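Local coordinates for citrate lyase subunit beta-like protein (Mycobacterium tuberculosis H37Rv, PDB 6CHU) that is a magnesium-dependent lyase of the HpcH/HpaI aldolase family, a homotrimeric TIM-barrel enzyme linked to itaconate dissimilation and leucine catabolism, at residues A185-L199 with F211-V225. Numbering follows the deposited sequence.
Sequences ALDAVHLDILDVEGL and FDVTVCIHPSQIPVV
D187 and V213 join the last two strands of the TIM barrel: D187 N gives V213 O a nearly straight hydrogen bond of 2.8 Å, and V215 N returns a longer one to D187 O. Just before strand 213-216, D212 OD2 accepts a hydrogen bond from A185 N at 2.8 Å through its anti lone pair; the short side chain allows this while D212 N donates to A185 O (2.9 Å), a reciprocal pair. L186 and V213 lie side by side facing W18, branched apolar chains suited to the barrel interior. Facing the helices, D187 sets CB over the F211 ring, 4.0 Å from its centroid. With CG anti to the backbone N (chi1 -158°), OD1 comes over the same face, toward the rim near CZ, while W142 and R171 hold the carboxylate oxygens.

Beyond the strands Q221 uses both ends of its amide. NE2 donates in plane to H190 O at 2.9 Å; OE1 accepts from I217 N and H218 N. H218 ND1 in turn accepts from S220 N, completing a capping box. L199 lays CD2 across Q221 CB at 3.5 Å, shielding the aliphatic stem. I193 covers the H218 ring with CG2, its CG1 tight against I217 CD1, and M259 of a second subunit packs on both isoleucines. Further out, D195 accepts from H190 NE2 and G198 N, tying loop to helix start. The Q221 amide, bridging waters and isoleucine packing thus join two loops at the barrel mouth, where I217 borders a bound acetate.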
loop_
_atom_site.group_PDB
_atom_site.type_symbol
_atom_site.label_atom_id
_atom_site.label_comp_id
_atom_site.label_asym_id
_atom_site.label_seq_id
_atom_site.Cartn_x
_atom_site.Cartn_y
_atom_site.Cartn_z
ATOM N N ALA A 185 -0.949 1.485 17.750
ATOM C CA ALA A 185 -0.353 0.700 16.673
ATOM C C ALA A 185 0.715 -0.215 17.258
ATOM O O ALA A 185 1.669 0.266 17.877
ATOM C CB ALA A 185 0.257 1.605 15.597
ATOM N N LEU A 186 0.561 -1.521 17.046
ATOM C CA LEU A 186 1.474 -2.524 17.589
ATOM C C LEU A 186 2.215 -3.207 16.445
ATOM O O LEU A 186 1.584 -3.738 15.522
ATOM C CB LEU A 186 0.711 -3.565 18.420
ATOM C CG LEU A 186 0.003 -3.117 19.707
ATOM C CD1 LEU A 186 -1.284 -2.344 19.407
ATOM C CD2 LEU A 186 -0.334 -4.354 20.505
ATOM N N ASP A 187 3.548 -3.215 16.516
ATOM C CA ASP A 187 4.352 -3.833 15.466
ATOM C C ASP A 187 4.526 -5.323 15.737
ATOM O O ASP A 187 4.479 -5.778 16.886
ATOM C CB ASP A 187 5.719 -3.149 15.358
ATOM C CG ASP A 187 6.381 -3.360 14.000
ATOM O OD1 ASP A 187 5.680 -3.573 12.999
ATOM O OD2 ASP A 187 7.624 -3.311 13.935
ATOM N N ALA A 188 4.744 -6.080 14.660
ATOM C CA ALA A 188 4.761 -7.537 14.699
ATOM C C ALA A 188 5.978 -8.082 15.457
ATOM O O ALA A 188 7.029 -7.437 15.576
ATOM C CB ALA A 188 4.757 -8.112 13.277
ATOM N N VAL A 189 5.826 -9.323 15.934
ATOM C CA VAL A 189 6.860 -9.979 16.723
ATOM C C VAL A 189 8.048 -10.349 15.850
ATOM O O VAL A 189 7.924 -10.607 14.647
ATOM C CB VAL A 189 6.304 -11.231 17.425
ATOM C CG1 VAL A 189 5.214 -10.863 18.410
ATOM C CG2 VAL A 189 5.801 -12.250 16.410
ATOM N N HIS A 190 9.215 -10.398 16.477
ATOM C CA HIS A 190 10.461 -10.805 15.841
ATOM C C HIS A 190 10.718 -12.235 16.290
ATOM O O HIS A 190 11.189 -12.454 17.404
ATOM C CB HIS A 190 11.586 -9.866 16.261
ATOM C CG HIS A 190 12.787 -9.928 15.375
ATOM N ND1 HIS A 190 12.890 -9.194 14.213
ATOM C CD2 HIS A 190 13.942 -10.624 15.489
ATOM C CE1 HIS A 190 14.058 -9.439 13.646
ATOM N NE2 HIS A 190 14.711 -10.310 14.395
ATOM N N LEU A 191 10.404 -13.212 15.427
ATOM C CA LEU A 191 10.452 -14.606 15.864
ATOM C C LEU A 191 11.868 -15.099 16.121
ATOM O O LEU A 191 12.048 -16.047 16.898
ATOM C CB LEU A 191 9.773 -15.516 14.840
ATOM C CG LEU A 191 8.245 -15.411 14.768
ATOM C CD1 LEU A 191 7.722 -16.544 13.920
ATOM C CD2 LEU A 191 7.604 -15.466 16.147
ATOM N N ASP A 192 12.875 -14.484 15.497
ATOM C CA ASP A 192 14.267 -14.898 15.690
ATOM C C ASP A 192 14.777 -14.254 16.973
ATOM O O ASP A 192 15.341 -13.156 16.964
ATOM C CB ASP A 192 15.124 -14.515 14.487
ATOM C CG ASP A 192 16.506 -15.153 14.525
ATOM O OD1 ASP A 192 16.887 -15.707 15.576
ATOM O OD2 ASP A 192 17.217 -15.098 13.505
ATOM N N ILE A 193 14.617 -14.981 18.085
ATOM C CA ILE A 193 14.829 -14.408 19.415
ATOM C C ILE A 193 16.274 -13.952 19.595
ATOM O O ILE A 193 16.541 -12.869 20.128
ATOM C CB ILE A 193 14.431 -15.424 20.501
ATOM C CG1 ILE A 193 12.931 -15.685 20.450
ATOM C CG2 ILE A 193 14.878 -14.941 21.875
ATOM C CD1 ILE A 193 12.478 -16.772 21.411
ATOM N N LEU A 194 17.229 -14.790 19.193
ATOM C CA LEU A 194 18.632 -14.450 19.384
ATOM C C LEU A 194 19.119 -13.385 18.409
ATOM O O LEU A 194 20.234 -12.877 18.589
ATOM C CB LEU A 194 19.503 -15.708 19.266
ATOM C CG LEU A 194 19.220 -16.791 20.311
ATOM C CD1 LEU A 194 20.131 -17.989 20.087
ATOM C CD2 LEU A 194 19.409 -16.231 21.712
ATOM N N ASP A 195 18.325 -13.048 17.389
ATOM C CA ASP A 195 18.651 -11.975 16.445
ATOM C C ASP A 195 18.336 -10.620 17.087
ATOM O O ASP A 195 17.368 -9.934 16.751
ATOM C CB ASP A 195 17.885 -12.160 15.143
ATOM C CG ASP A 195 18.144 -11.045 14.145
ATOM O OD1 ASP A 195 19.262 -10.477 14.156
ATOM O OD2 ASP A 195 17.214 -10.719 13.374
ATOM N N VAL A 196 19.184 -10.240 18.042
ATOM C CA VAL A 196 18.998 -8.966 18.731
ATOM C C VAL A 196 19.308 -7.803 17.795
ATOM O O VAL A 196 18.659 -6.749 17.855
ATOM C CB VAL A 196 19.871 -8.929 20.002
ATOM C CG1 VAL A 196 19.913 -7.527 20.598
ATOM C CG2 VAL A 196 19.350 -9.927 21.020
ATOM N N GLU A 197 20.300 -7.973 16.915
ATOM C CA GLU A 197 20.608 -6.930 15.937
ATOM C C GLU A 197 19.391 -6.610 15.072
ATOM O O GLU A 197 19.019 -5.438 14.900
ATOM C CB GLU A 197 21.794 -7.364 15.070
ATOM C CG GLU A 197 22.159 -6.389 13.965
ATOM C CD GLU A 197 23.244 -6.926 13.043
ATOM O OE1 GLU A 197 23.409 -8.164 12.969
ATOM O OE2 GLU A 197 23.934 -6.112 12.393
ATOM N N GLY A 198 18.742 -7.648 14.532
ATOM C CA GLY A 198 17.580 -7.421 13.692
ATOM C C GLY A 198 16.424 -6.790 14.446
ATOM O O GLY A 198 15.724 -5.920 13.916
ATOM N N LEU A 199 16.206 -7.221 15.693
ATOM C CA LEU A 199 15.148 -6.628 16.507
ATOM C C LEU A 199 15.428 -5.161 16.789
ATOM O O LEU A 199 14.516 -4.325 16.744
ATOM C CB LEU A 199 15.001 -7.389 17.820
ATOM C CG LEU A 199 14.016 -6.784 18.823
ATOM C CD1 LEU A 199 12.585 -6.780 18.274
ATOM C CD2 LEU A 199 14.094 -7.546 20.133
ATOM N N PHE A 211 4.882 3.710 15.446
ATOM C CA PHE A 211 4.300 2.608 16.195
ATOM C C PHE A 211 4.388 2.942 17.679
ATOM O O PHE A 211 5.286 3.662 18.119
ATOM C CB PHE A 211 5.018 1.283 15.891
ATOM C CG PHE A 211 4.504 0.583 14.658
ATOM C CD1 PHE A 211 3.390 -0.238 14.726
ATOM C CD2 PHE A 211 5.135 0.758 13.425
ATOM C CE1 PHE A 211 2.904 -0.884 13.595
ATOM C CE2 PHE A 211 4.662 0.113 12.281
ATOM C CZ PHE A 211 3.540 -0.717 12.367
ATOM N N ASP A 212 3.412 2.457 18.446
ATOM C CA ASP A 212 3.375 2.705 19.881
ATOM C C ASP A 212 4.010 1.590 20.682
ATOM O O ASP A 212 4.429 1.824 21.827
ATOM C CB ASP A 212 1.928 2.862 20.340
ATOM C CG ASP A 212 1.240 4.008 19.651
ATOM O OD1 ASP A 212 1.661 5.150 19.904
ATOM O OD2 ASP A 212 0.334 3.765 18.828
ATOM N N VAL A 213 4.073 0.400 20.101
ATOM C CA VAL A 213 4.425 -0.836 20.795
ATOM C C VAL A 213 5.154 -1.745 19.813
ATOM O O VAL A 213 4.781 -1.829 18.642
ATOM C CB VAL A 213 3.159 -1.550 21.331
ATOM C CG1 VAL A 213 3.496 -2.977 21.797
ATOM C CG2 VAL A 213 2.491 -0.743 22.457
ATOM N N THR A 214 6.180 -2.451 20.296
ATOM C CA THR A 214 6.669 -3.650 19.622
ATOM C C THR A 214 6.352 -4.843 20.512
ATOM O O THR A 214 6.766 -4.878 21.677
ATOM C CB THR A 214 8.171 -3.566 19.343
ATOM O OG1 THR A 214 8.397 -2.648 18.267
ATOM C CG2 THR A 214 8.726 -4.943 18.946
ATOM N N VAL A 215 5.621 -5.811 19.974
ATOM C CA VAL A 215 5.255 -6.990 20.750
ATOM C C VAL A 215 6.387 -8.004 20.669
ATOM O O VAL A 215 7.027 -8.173 19.619
ATOM C CB VAL A 215 3.920 -7.573 20.257
ATOM C CG1 VAL A 215 3.521 -8.773 21.119
ATOM C CG2 VAL A 215 2.830 -6.487 20.329
ATOM N N CYS A 216 6.661 -8.654 21.800
ATOM C CA CYS A 216 7.765 -9.592 21.949
ATOM C C CYS A 216 7.251 -10.979 22.310
ATOM O O CYS A 216 6.183 -11.124 22.909
ATOM C CB CYS A 216 8.731 -9.133 23.039
ATOM S SG CYS A 216 9.417 -7.506 22.749
ATOM N N ILE A 217 8.036 -12.002 21.962
ATOM C CA ILE A 217 7.719 -13.378 22.329
ATOM C C ILE A 217 8.717 -13.961 23.313
ATOM O O ILE A 217 8.556 -15.116 23.736
ATOM C CB ILE A 217 7.592 -14.272 21.081
ATOM C CG1 ILE A 217 8.672 -13.912 20.076
ATOM C CG2 ILE A 217 6.225 -14.073 20.406
ATOM C CD1 ILE A 217 9.659 -14.958 19.911
ATOM N N HIS A 218 9.729 -13.195 23.720
ATOM C CA HIS A 218 10.675 -13.652 24.731
ATOM C C HIS A 218 11.074 -12.458 25.592
ATOM O O HIS A 218 11.276 -11.357 25.060
ATOM C CB HIS A 218 11.920 -14.279 24.089
ATOM C CG HIS A 218 12.796 -15.022 25.049
ATOM N ND1 HIS A 218 13.786 -14.403 25.785
ATOM C CD2 HIS A 218 12.844 -16.333 25.381
ATOM C CE1 HIS A 218 14.404 -15.304 26.531
ATOM N NE2 HIS A 218 13.852 -16.481 26.306
ATOM N N PRO A 219 11.179 -12.632 26.912
ATOM C CA PRO A 219 11.449 -11.469 27.777
ATOM C C PRO A 219 12.777 -10.783 27.498
ATOM O O PRO A 219 12.907 -9.584 27.784
ATOM C CB PRO A 219 11.408 -12.063 29.193
ATOM C CG PRO A 219 11.676 -13.517 29.018
ATOM C CD PRO A 219 11.078 -13.886 27.685
ATOM N N SER A 220 13.763 -11.497 26.941
ATOM C CA SER A 220 15.039 -10.870 26.597
ATOM C C SER A 220 14.872 -9.779 25.549
ATOM O O SER A 220 15.754 -8.921 25.414
ATOM C CB SER A 220 16.026 -11.924 26.085
ATOM O OG SER A 220 15.569 -12.442 24.847
ATOM N N GLN A 221 13.771 -9.794 24.801
ATOM C CA GLN A 221 13.535 -8.770 23.795
ATOM C C GLN A 221 13.029 -7.463 24.390
ATOM O O GLN A 221 13.139 -6.419 23.737
ATOM C CB GLN A 221 12.538 -9.286 22.753
ATOM C CG GLN A 221 13.000 -10.564 22.053
ATOM C CD GLN A 221 11.967 -11.100 21.077
ATOM O OE1 GLN A 221 10.818 -11.326 21.441
ATOM N NE2 GLN A 221 12.376 -11.307 19.825
ATOM N N ILE A 222 12.486 -7.488 25.611
ATOM C CA ILE A 222 11.889 -6.274 26.181
ATOM C C ILE A 222 12.909 -5.157 26.363
ATOM O O ILE A 222 12.610 -4.010 25.991
ATOM C CB ILE A 222 11.143 -6.608 27.484
ATOM C CG1 ILE A 222 9.931 -7.507 27.204
ATOM C CG2 ILE A 222 10.702 -5.328 28.174
ATOM C CD1 ILE A 222 8.778 -6.813 26.465
ATOM N N PRO A 223 14.101 -5.392 26.923
ATOM C CA PRO A 223 15.071 -4.288 27.039
ATOM C C PRO A 223 15.447 -3.692 25.699
ATOM O O PRO A 223 15.644 -2.472 25.593
ATOM C CB PRO A 223 16.278 -4.950 27.720
ATOM C CG PRO A 223 15.715 -6.111 28.439
ATOM C CD PRO A 223 14.598 -6.617 27.581
ATOM N N VAL A 224 15.555 -4.527 24.666
ATOM C CA VAL A 224 15.923 -4.029 23.345
ATOM C C VAL A 224 14.851 -3.080 22.828
ATOM O O VAL A 224 15.150 -1.992 22.322
ATOM C CB VAL A 224 16.167 -5.209 22.386
ATOM C CG1 VAL A 224 16.611 -4.717 21.018
ATOM C CG2 VAL A 224 17.206 -6.158 22.982
ATOM N N VAL A 225 13.585 -3.471 22.979
ATOM C CA VAL A 225 12.464 -2.648 22.531
ATOM C C VAL A 225 12.415 -1.336 23.307
ATOM O O VAL A 225 12.291 -0.255 22.721
ATOM C CB VAL A 225 11.149 -3.436 22.667
ATOM C CG1 VAL A 225 9.944 -2.494 22.612
ATOM C CG2 VAL A 225 11.074 -4.492 21.578
HETATM O O HOH W 1 9.379 -3.643 16.054
HETATM O O HOH W 2 9.588 -8.527 18.594
HETATM O O HOH W 3 15.119 -10.734 19.058
HETATM O O HOH W 4 17.234 -11.937 22.641
#